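Local coordinates for protein acetaldehyde dehydrogenase (Acetylating) (Geobacillus thermoglucosidasius, PDB 5J78) that probably catalyses the NAD-dependent, coenzyme A-acylating interconversion of acetaldehyde and acetyl-CoA, as an acetylating member of the aldehyde dehydrogenase family, at residues E63-A68 with Q181-R186; E175-M180 with G192-I197; V110-I115 with A154-N159. All coordinates share one frame; numbering follows the deposited sequence.

Contact 1 of 3, residues E63-A68 with Q181-R186; sequences ESMANA and QEAAER
Ser64, Met65 and Ala68 of helix 55-84 pack against Ala183, Ala184 and Arg186 of helix 170-186, a mostly buried helix-helix contact with one hydrogen bond. The axes of helix segments 63-68 and 181-186 approach to 7.8 Å, with their directions 139° apart and therefore roughly antiparallel. Small residues permit it. Ala183 points at the partner helix and its CB lies 3.5 Å from Ala68 CB, tighter than usual for two carbons. Met65 passes alongside rather than head-on: its CG is 3.9 Å from Ala184 CB, and SD rests on the same methyl, while the side chain also touches Ala151, Leu152 and Val155 of helix 143-156. Helix 170-186 is the connection between parallel strands 160-165 and 194-196 in the Rossmann-like part of the aldehyde dehydrogenase fold, so helix 55-84 here overlies a beta-alpha-beta unit.

The polar element is Ser64. Ser64 OG, anti to the backbone N (chi1 174°), reaches across to the facing helix and donates to Ala183 O at 2.7 Å. The hydroxyl approaches from above the carbonyl plane, 39° out of it. With an alanine here, Ala183 O would probably lose its donor from the facing helix, and a small gap would open beside it.

Arg186 works at the margin. Ala183 CA lies under one face of its guanidinium, offset toward the rim, and Ala68 CB approaches the edge. At the edge and in plane, Arg186 NH1 donates to a water at 2.6 Å, and that water in turn donates to Ser64 O at 2.9 Å, bridging the exposed arginine to the opposite backbone. Turned away from the interface, Gln181 NE2 donates almost straight to Glu185 OE2, one turn further on.

Contact 2 of 3, residues E175-M180 with G192-I197; sequences EAARIM and GLISCI
Ala177 CB and Cys196 CB meet at 3.7 Å, where one turn of helix 170-186 lies over strand 194-196. Small groups at this point are consistent with the 7.4 Å closest approach between the axes of helix segment 175-180 and strand 194-196. Cys196 carries its SG anti to the backbone N (chi1 -176°), leaving the CB carbon to do the touching. Beside this pair, Ile194 reaches the helix with both branches. Ile194 CG2 lies 3.8 Å from Ala177 O and 4.2 Å from Ala177 CB, while Ile194 CD1 extends to the next turn, 4.0 Å from Met180 CB and 3.9 Å from Met180 C. Met180 contributes only its CB and backbone here. Bends at chi2 and chi3 carry the thioether off, and the side chain touches Ala69 of helix 55-84 and Ala151 of helix 143-156.

Segment directions differ by 163°, so the helix runs nearly antiparallel to the strand. This is the geometry of a beta-alpha-beta crossover, in which strand 160-165 leads into helix 170-186 and the chain returns along 194-196. Strand placement comes from backbone bonds: Ser195 pairs with Ile161 and Phe163, and Leu193 and Ile197 continue the parallel pairing. Ser195 points away from this helix, and its side chain touches Tyr39 of helix 28-51. At the strand's start, Gln181 OE1 accepts from Ile194 N and ties the helix to the strand by a side chain.

Between the two segments, which bury 187 Å², direct contact is van der Waals, with no hydrogen bond across it. Such packing sets no bond direction between helix and strand, and the bond from Ile194 N to Gln181, just past the helical segment, probably helps to fix their register.

Contact 3 of 3, residues V110-I115 with A154-N159; sequences VKTVGI and AVKARN. With GOL (glycerol), chain J.
Lys156 and Arg158 sit at the C-terminal end of helix 143-156, which closes in a Schellman motif, and they take hold of the loop around Thr112. Arg158 has the positive phi (79°) that ends the helix; its N bonds back to Val155 O, and Asn159 N to Ala154 O. Asn159 ND2 adds a second donor to Ala154 O.

The helix end offers a carbonyl to the loop. Thr112 OG1 donates to Lys156 O at 2.7 Å, nearly in line with the carbonyl bond (C=O...donor angle 160°). That aim follows from chi1 of 58°, with OG1 between the backbone N and the carbonyl carbon. Lys156 itself bends at chi2 and lays its chain obliquely across Thr112, bringing NZ to a weak 2.9 Å bond with Val110 O. The ammonium's stronger partner is Asp59, in a salt bridge.

Further along, Arg158 NH1 donates to Thr112 O at 3.1 Å, on a lone pair in the carbonyl plane, although the bond is bent and the oxygen tilted out of the guanidinium plane. Val113 CA sits 3.6 Å above the guanidinium plane of Arg158, offset toward its rim, and Val113 CG2 packs 3.7 Å from Arg158 CD, the two side chains crossing near a right angle. A water donating to both Thr112 O and Ala157 O adds another bridge. Glycerol, probably from the crystallisation liquor, puts O3 2.8 Å from Gly114 N, which donates to it, as does Arg158 NH1 at 3.0 Å. Arg158 NH2 is also held by Glu51 O.

The loop thus spans from helix 89-107 to strand 115-119 across the end of helix 143-156. Gln55, at the start of helix 55-84, accepts from Thr112 N, Phe461 of strand 461-468 touches Thr112 and Ala157, and Pro130 of strand 124-138 packs on Arg158.

How the contacts relate
Contacts 1 and 2 are buried and share helix 170-186: one face receives helix 55-84, another rests on strand 194-196. Contact 3 is only partly buried and lies about 16 Å from contact 1 and 19 Å from contact 2, centre to centre. Their chemistry follows the elements joined. Contact 2, helix on strand, has no hydrogen bond across it; contact 1, helix on helix, adds one hydroxyl bond and a water bridge; and contact 3, at a helix end and in a loop, relies on side chains gripping carbonyl oxygens. Helix 143-156 connects all three: Val155 CG2 touches Met65 CE (3.9 Å) from contact 1 and Leu193 CD2 (3.9 Å) from contact 2.

Contact 1 of 3, residues E63-A68 with Q181-R186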
loop_
_atom_site.group_PDB
_atom_site.type_symbol
_atom_site.label_atom_id
_atom_site.label_comp_id
_atom_site.label_asym_id
_atom_site.label_seq_id
_atom_site.Cartn_x
_atom_site.Cartn_y
_atom_site.Cartn_z
ATOM N N GLU A 63 40.469 14.979 7.449
ATOM C CA GLU A 63 41.511 15.652 6.696
ATOM C C GLU A 63 42.073 14.733 5.604
ATOM O O GLU A 63 42.247 15.157 4.468
ATOM C CB GLU A 63 42.632 16.110 7.629
ATOM C CG GLU A 63 43.847 16.643 6.895
ATOM C CD GLU A 63 44.934 17.080 7.841
ATOM O OE1 GLU A 63 45.344 16.263 8.697
ATOM O OE2 GLU A 63 45.355 18.245 7.738
ATOM N N SER A 64 42.335 13.477 5.965
ATOM C CA SER A 64 42.825 12.484 5.023
ATOM C C SER A 64 41.814 12.259 3.902
ATOM O O SER A 64 42.192 12.130 2.742
ATOM C CB SER A 64 43.123 11.168 5.744
ATOM O OG SER A 64 43.469 10.143 4.823
ATOM N N MET A 65 40.531 12.206 4.249
ATOM C CA MET A 65 39.474 12.070 3.243
ATOM C C MET A 65 39.511 13.266 2.292
ATOM O O MET A 65 39.482 13.107 1.070
ATOM C CB MET A 65 38.090 11.960 3.897
ATOM C CG MET A 65 37.833 10.670 4.641
ATOM S SD MET A 65 36.365 10.779 5.734
ATOM C CE MET A 65 35.077 11.041 4.522
ATOM N N ALA A 66 39.600 14.468 2.856
ATOM C CA ALA A 66 39.629 15.674 2.031
ATOM C C ALA A 66 40.824 15.663 1.078
ATOM O O ALA A 66 40.716 16.078 -0.089
ATOM C CB ALA A 66 39.665 16.908 2.890
ATOM N N ASN A 67 41.963 15.186 1.578
ATOM C CA ASN A 67 43.188 15.186 0.789
ATOM C C ASN A 67 43.045 14.249 -0.385
ATOM O O ASN A 67 43.449 14.568 -1.499
ATOM C CB ASN A 67 44.400 14.778 1.631
ATOM C CG ASN A 67 44.880 15.888 2.543
ATOM O OD1 ASN A 67 44.671 17.070 2.263
ATOM N ND2 ASN A 67 45.541 15.514 3.641
ATOM N N ALA A 68 42.444 13.098 -0.139
ATOM C CA ALA A 68 42.287 12.102 -1.182
ATOM C C ALA A 68 41.326 12.587 -2.262
ATOM O O ALA A 68 41.522 12.311 -3.445
ATOM C CB ALA A 68 41.812 10.790 -0.582
ATOM N N GLN A 181 36.495 5.923 1.701
ATOM C CA GLN A 181 36.708 4.892 2.726
ATOM C C GLN A 181 38.182 4.524 2.878
ATOM O O GLN A 181 38.670 4.318 3.989
ATOM C CB GLN A 181 35.894 3.637 2.393
ATOM C CG GLN A 181 36.204 2.437 3.243
ATOM C CD GLN A 181 35.733 2.625 4.676
ATOM O OE1 GLN A 181 34.852 3.449 4.952
ATOM N NE2 GLN A 181 36.321 1.868 5.595
ATOM N N GLU A 182 38.887 4.411 1.761
ATOM C CA GLU A 182 40.313 4.075 1.805
ATOM C C GLU A 182 41.112 5.190 2.463
ATOM O O GLU A 182 42.001 4.924 3.264
ATOM C CB GLU A 182 40.840 3.787 0.395
ATOM C CG GLU A 182 40.358 2.440 -0.090
ATOM C CD GLU A 182 40.716 2.128 -1.527
ATOM O OE1 GLU A 182 41.349 2.984 -2.198
ATOM O OE2 GLU A 182 40.356 1.009 -1.971
ATOM N N ALA A 183 40.796 6.437 2.124
ATOM C CA ALA A 183 41.408 7.590 2.789
ATOM C C ALA A 183 41.128 7.591 4.299
ATOM O O ALA A 183 41.993 7.919 5.106
ATOM C CB ALA A 183 40.901 8.877 2.158
ATOM N N ALA A 184 39.912 7.227 4.676
ATOM C CA ALA A 184 39.528 7.257 6.075
ATOM C C ALA A 184 40.256 6.135 6.821
ATOM O O ALA A 184 40.793 6.335 7.914
ATOM C CB ALA A 184 38.016 7.121 6.218
ATOM N N GLU A 185 40.301 4.962 6.205
ATOM C CA GLU A 185 41.012 3.828 6.793
ATOM C C GLU A 185 42.495 4.119 7.035
ATOM O O GLU A 185 43.044 3.801 8.093
ATOM C CB GLU A 185 40.877 2.600 5.907
ATOM C CG GLU A 185 39.683 1.752 6.260
ATOM C CD GLU A 185 39.663 0.415 5.542
ATOM O OE1 GLU A 185 40.633 -0.362 5.691
ATOM O OE2 GLU A 185 38.663 0.135 4.842
ATOM N N ARG A 186 43.137 4.723 6.046
ATOM C CA ARG A 186 44.540 5.108 6.153
ATOM C C ARG A 186 44.824 5.932 7.405
ATOM O O ARG A 186 45.895 5.821 7.998
ATOM C CB ARG A 186 44.958 5.914 4.922
ATOM C CG ARG A 186 45.911 5.210 3.972
ATOM C CD ARG A 186 46.344 6.143 2.839
ATOM N NE ARG A 186 45.347 6.181 1.768
ATOM C CZ ARG A 186 44.812 7.284 1.244
ATOM N NH1 ARG A 186 45.163 8.502 1.652
ATOM N NH2 ARG A 186 43.914 7.159 0.286
HETATM O O HOH W 1 44.704 11.036 1.794
#

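Contact 2 of 3, residues E175-M180 with G192-I197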
loop_
_atom_site.group_PDB
_atom_site.type_symbol
_atom_site.label_atom_id
_atom_site.label_comp_id
_atom_site.label_asym_id
_atom_site.label_seq_id
_atom_site.Cartn_x
_atom_site.Cartn_y
_atom_site.Cartn_z
ATOM N N GLU A 175 32.998 4.616 -6.970
ATOM C CA GLU A 175 34.448 4.859 -6.930
ATOM C C GLU A 175 34.752 6.007 -5.964
ATOM O O GLU A 175 35.718 5.941 -5.198
ATOM C CB GLU A 175 35.007 5.157 -8.344
ATOM C CG GLU A 175 36.523 5.518 -8.421
ATOM C CD GLU A 175 37.473 4.469 -7.829
ATOM O OE1 GLU A 175 37.070 3.309 -7.600
ATOM O OE2 GLU A 175 38.653 4.811 -7.594
ATOM N N ALA A 176 33.903 7.033 -5.964
ATOM C CA ALA A 176 34.076 8.152 -5.049
ATOM C C ALA A 176 33.949 7.692 -3.593
ATOM O O ALA A 176 34.739 8.094 -2.741
ATOM C CB ALA A 176 33.069 9.245 -5.355
ATOM N N ALA A 177 32.967 6.844 -3.310
ATOM C CA ALA A 177 32.834 6.264 -1.972
ATOM C C ALA A 177 34.045 5.384 -1.566
ATOM O O ALA A 177 34.508 5.444 -0.425
ATOM C CB ALA A 177 31.538 5.448 -1.886
ATOM N N ARG A 178 34.522 4.578 -2.513
ATOM C CA ARG A 178 35.681 3.713 -2.326
ATOM C C ARG A 178 36.896 4.545 -1.904
ATOM O O ARG A 178 37.589 4.222 -0.945
ATOM C CB ARG A 178 35.971 2.958 -3.633
ATOM C CG ARG A 178 36.516 1.545 -3.504
ATOM C CD ARG A 178 36.488 0.821 -4.876
ATOM N NE ARG A 178 35.172 0.234 -5.164
ATOM C CZ ARG A 178 34.424 0.478 -6.238
ATOM N NH1 ARG A 178 34.829 1.317 -7.203
ATOM N NH2 ARG A 178 33.252 -0.139 -6.347
ATOM N N ILE A 179 37.126 5.635 -2.626
ATOM C CA ILE A 179 38.232 6.531 -2.347
ATOM C C ILE A 179 38.080 7.204 -0.973
ATOM O O ILE A 179 39.056 7.340 -0.247
ATOM C CB ILE A 179 38.357 7.594 -3.452
ATOM C CG1 ILE A 179 38.939 6.959 -4.721
ATOM C CG2 ILE A 179 39.276 8.733 -3.032
ATOM C CD1 ILE A 179 38.720 7.782 -5.953
ATOM N N MET A 180 36.864 7.608 -0.611
ATOM C CA MET A 180 36.620 8.181 0.718
ATOM C C MET A 180 36.931 7.178 1.853
ATOM O O MET A 180 37.568 7.539 2.847
ATOM C CB MET A 180 35.170 8.680 0.813
ATOM C CG MET A 180 34.862 9.957 0.010
ATOM S SD MET A 180 36.030 11.341 0.215
ATOM C CE MET A 180 37.213 10.974 -1.048
ATOM N N GLY A 192 34.135 -0.417 6.718
ATOM C CA GLY A 192 32.687 -0.462 6.592
ATOM C C GLY A 192 31.986 0.846 6.915
ATOM O O GLY A 192 30.761 0.917 6.866
ATOM N N LEU A 193 32.762 1.883 7.220
ATOM C CA LEU A 193 32.218 3.174 7.622
ATOM C C LEU A 193 31.449 3.875 6.511
ATOM O O LEU A 193 30.399 4.488 6.746
ATOM C CB LEU A 193 33.349 4.077 8.083
ATOM C CG LEU A 193 32.899 5.347 8.779
ATOM C CD1 LEU A 193 32.244 5.036 10.128
ATOM C CD2 LEU A 193 34.070 6.272 8.953
ATOM N N ILE A 194 32.033 3.803 5.315
ATOM C CA ILE A 194 31.528 4.425 4.097
ATOM C C ILE A 194 31.384 3.333 3.050
ATOM O O ILE A 194 32.350 2.623 2.754
ATOM C CB ILE A 194 32.470 5.498 3.566
ATOM C CG1 ILE A 194 32.702 6.586 4.613
ATOM C CG2 ILE A 194 31.943 6.111 2.286
ATOM C CD1 ILE A 194 33.970 7.365 4.370
ATOM N N SER A 195 30.182 3.199 2.506
ATOM C CA SER A 195 29.869 2.136 1.550
ATOM C C SER A 195 28.954 2.683 0.476
ATOM O O SER A 195 28.394 3.775 0.626
ATOM C CB SER A 195 29.220 0.931 2.252
ATOM O OG SER A 195 28.083 1.318 3.020
ATOM N N CYS A 196 28.806 1.932 -0.617
ATOM C CA CYS A 196 27.928 2.339 -1.707
ATOM C C CYS A 196 27.318 1.129 -2.407
ATOM O O CYS A 196 28.016 0.174 -2.738
ATOM C CB CYS A 196 28.712 3.200 -2.697
ATOM S SG CYS A 196 27.795 3.903 -4.082
ATOM N N ILE A 197 26.004 1.172 -2.595
ATOM C CA ILE A 197 25.274 0.174 -3.380
ATOM C C ILE A 197 25.908 0.058 -4.782
ATOM O O ILE A 197 26.072 1.059 -5.475
ATOM C CB ILE A 197 23.764 0.555 -3.512
ATOM C CG1 ILE A 197 23.056 0.461 -2.153
ATOM C CG2 ILE A 197 23.047 -0.349 -4.494
ATOM C CD1 ILE A 197 21.721 1.172 -2.128
#

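Contact 3 of 3, residues V110-I115 with A154-N159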
loop_
_atom_site.group_PDB
_atom_site.type_symbol
_atom_site.label_atom_id
_atom_site.label_comp_id
_atom_site.label_asym_id
_atom_site.label_seq_id
_atom_site.Cartn_x
_atom_site.Cartn_y
_atom_site.Cartn_z
ATOM N N VAL A 110 34.717 22.710 13.381
ATOM C CA VAL A 110 33.489 22.538 14.159
ATOM C C VAL A 110 33.694 21.482 15.255
ATOM O O VAL A 110 34.230 20.396 15.021
ATOM C CB VAL A 110 32.288 22.146 13.268
ATOM C CG1 VAL A 110 31.069 21.785 14.128
ATOM C CG2 VAL A 110 31.930 23.284 12.315
ATOM N N LYS A 111 33.273 21.800 16.469
ATOM C CA LYS A 111 33.326 20.808 17.541
ATOM C C LYS A 111 32.190 19.802 17.375
ATOM O O LYS A 111 31.040 20.196 17.242
ATOM C CB LYS A 111 33.240 21.482 18.916
ATOM C CG LYS A 111 34.406 22.409 19.238
ATOM C CD LYS A 111 34.188 23.129 20.575
ATOM C CE LYS A 111 35.422 23.879 21.034
ATOM N NZ LYS A 111 35.204 24.509 22.374
ATOM N N THR A 112 32.513 18.514 17.407
ATOM C CA THR A 112 31.510 17.458 17.226
ATOM C C THR A 112 31.645 16.279 18.193
ATOM O O THR A 112 30.866 15.329 18.115
ATOM C CB THR A 112 31.570 16.883 15.791
ATOM O OG1 THR A 112 32.888 16.366 15.536
ATOM C CG2 THR A 112 31.259 17.946 14.786
ATOM N N VAL A 113 32.621 16.335 19.096
ATOM C CA VAL A 113 32.833 15.247 20.060
ATOM C C VAL A 113 32.562 15.715 21.480
ATOM O O VAL A 113 33.082 16.737 21.899
ATOM C CB VAL A 113 34.280 14.687 20.026
ATOM C CG1 VAL A 113 34.449 13.571 21.080
ATOM C CG2 VAL A 113 34.631 14.166 18.661
ATOM N N GLY A 114 31.773 14.948 22.227
ATOM C CA GLY A 114 31.596 15.210 23.641
ATOM C C GLY A 114 30.846 16.502 23.914
ATOM O O GLY A 114 29.937 16.897 23.183
ATOM N N ILE A 115 31.246 17.164 24.989
ATOM C CA ILE A 115 30.649 18.412 25.394
ATOM C C ILE A 115 31.184 19.498 24.494
ATOM O O ILE A 115 32.386 19.748 24.475
ATOM C CB ILE A 115 30.949 18.707 26.876
ATOM C CG1 ILE A 115 30.250 17.651 27.733
ATOM C CG2 ILE A 115 30.505 20.123 27.258
ATOM C CD1 ILE A 115 30.455 17.809 29.229
ATOM N N ALA A 154 29.310 13.708 7.083
ATOM C CA ALA A 154 28.824 12.575 7.864
ATOM C C ALA A 154 29.875 12.082 8.839
ATOM O O ALA A 154 29.570 11.798 10.000
ATOM C CB ALA A 154 28.380 11.427 6.952
ATOM N N VAL A 155 31.118 11.958 8.378
ATOM C CA VAL A 155 32.158 11.383 9.231
ATOM C C VAL A 155 32.601 12.389 10.300
ATOM O O VAL A 155 32.855 12.019 11.437
ATOM C CB VAL A 155 33.368 10.909 8.396
ATOM C CG1 VAL A 155 34.547 10.476 9.295
ATOM C CG2 VAL A 155 32.950 9.757 7.502
ATOM N N LYS A 156 32.669 13.663 9.938
ATOM C CA LYS A 156 33.027 14.707 10.892
ATOM C C LYS A 156 32.047 14.724 12.081
ATOM O O LYS A 156 32.458 14.989 13.214
ATOM C CB LYS A 156 33.067 16.062 10.182
ATOM C CG LYS A 156 33.233 17.291 11.077
ATOM C CD LYS A 156 34.605 17.399 11.703
ATOM C CE LYS A 156 34.576 18.418 12.847
ATOM N NZ LYS A 156 35.926 18.893 13.284
ATOM N N ALA A 157 30.772 14.413 11.835
ATOM C CA ALA A 157 29.775 14.348 12.918
ATOM C C ALA A 157 29.714 12.970 13.582
ATOM O O ALA A 157 28.864 12.716 14.461
ATOM C CB ALA A 157 28.404 14.746 12.391
ATOM N N ARG A 158 30.607 12.090 13.132
ATOM C CA ARG A 158 30.880 10.777 13.735
ATOM C C ARG A 158 29.850 9.712 13.375
ATOM O O ARG A 158 29.567 8.809 14.158
ATOM C CB ARG A 158 31.009 10.896 15.257
ATOM C CG ARG A 158 32.094 11.890 15.698
ATOM C CD ARG A 158 31.757 12.570 17.009
ATOM N NE ARG A 158 31.888 11.649 18.123
ATOM C CZ ARG A 158 31.171 11.699 19.241
ATOM N NH1 ARG A 158 30.258 12.633 19.429
ATOM N NH2 ARG A 158 31.383 10.813 20.189
ATOM N N ASN A 159 29.338 9.808 12.156
ATOM C CA ASN A 159 28.415 8.834 11.599
ATOM C C ASN A 159 29.072 7.883 10.605
ATOM O O ASN A 159 30.141 8.177 10.069
ATOM C CB ASN A 159 27.270 9.571 10.897
ATOM C CG ASN A 159 26.632 10.601 11.787
ATOM O OD1 ASN A 159 25.949 10.257 12.758
ATOM N ND2 ASN A 159 26.892 11.867 11.504
HETATM C C1 GOL J . 29.863 9.771 23.059
HETATM O O1 GOL J . 30.890 10.431 23.760
HETATM C C2 GOL J . 28.721 10.732 22.771
HETATM O O2 GOL J . 27.568 10.291 23.471
HETATM C C3 GOL J . 29.057 12.147 23.210
HETATM O O3 GOL J . 30.032 12.741 22.387
HETATM O O HOH W 2 28.537 14.104 16.986
#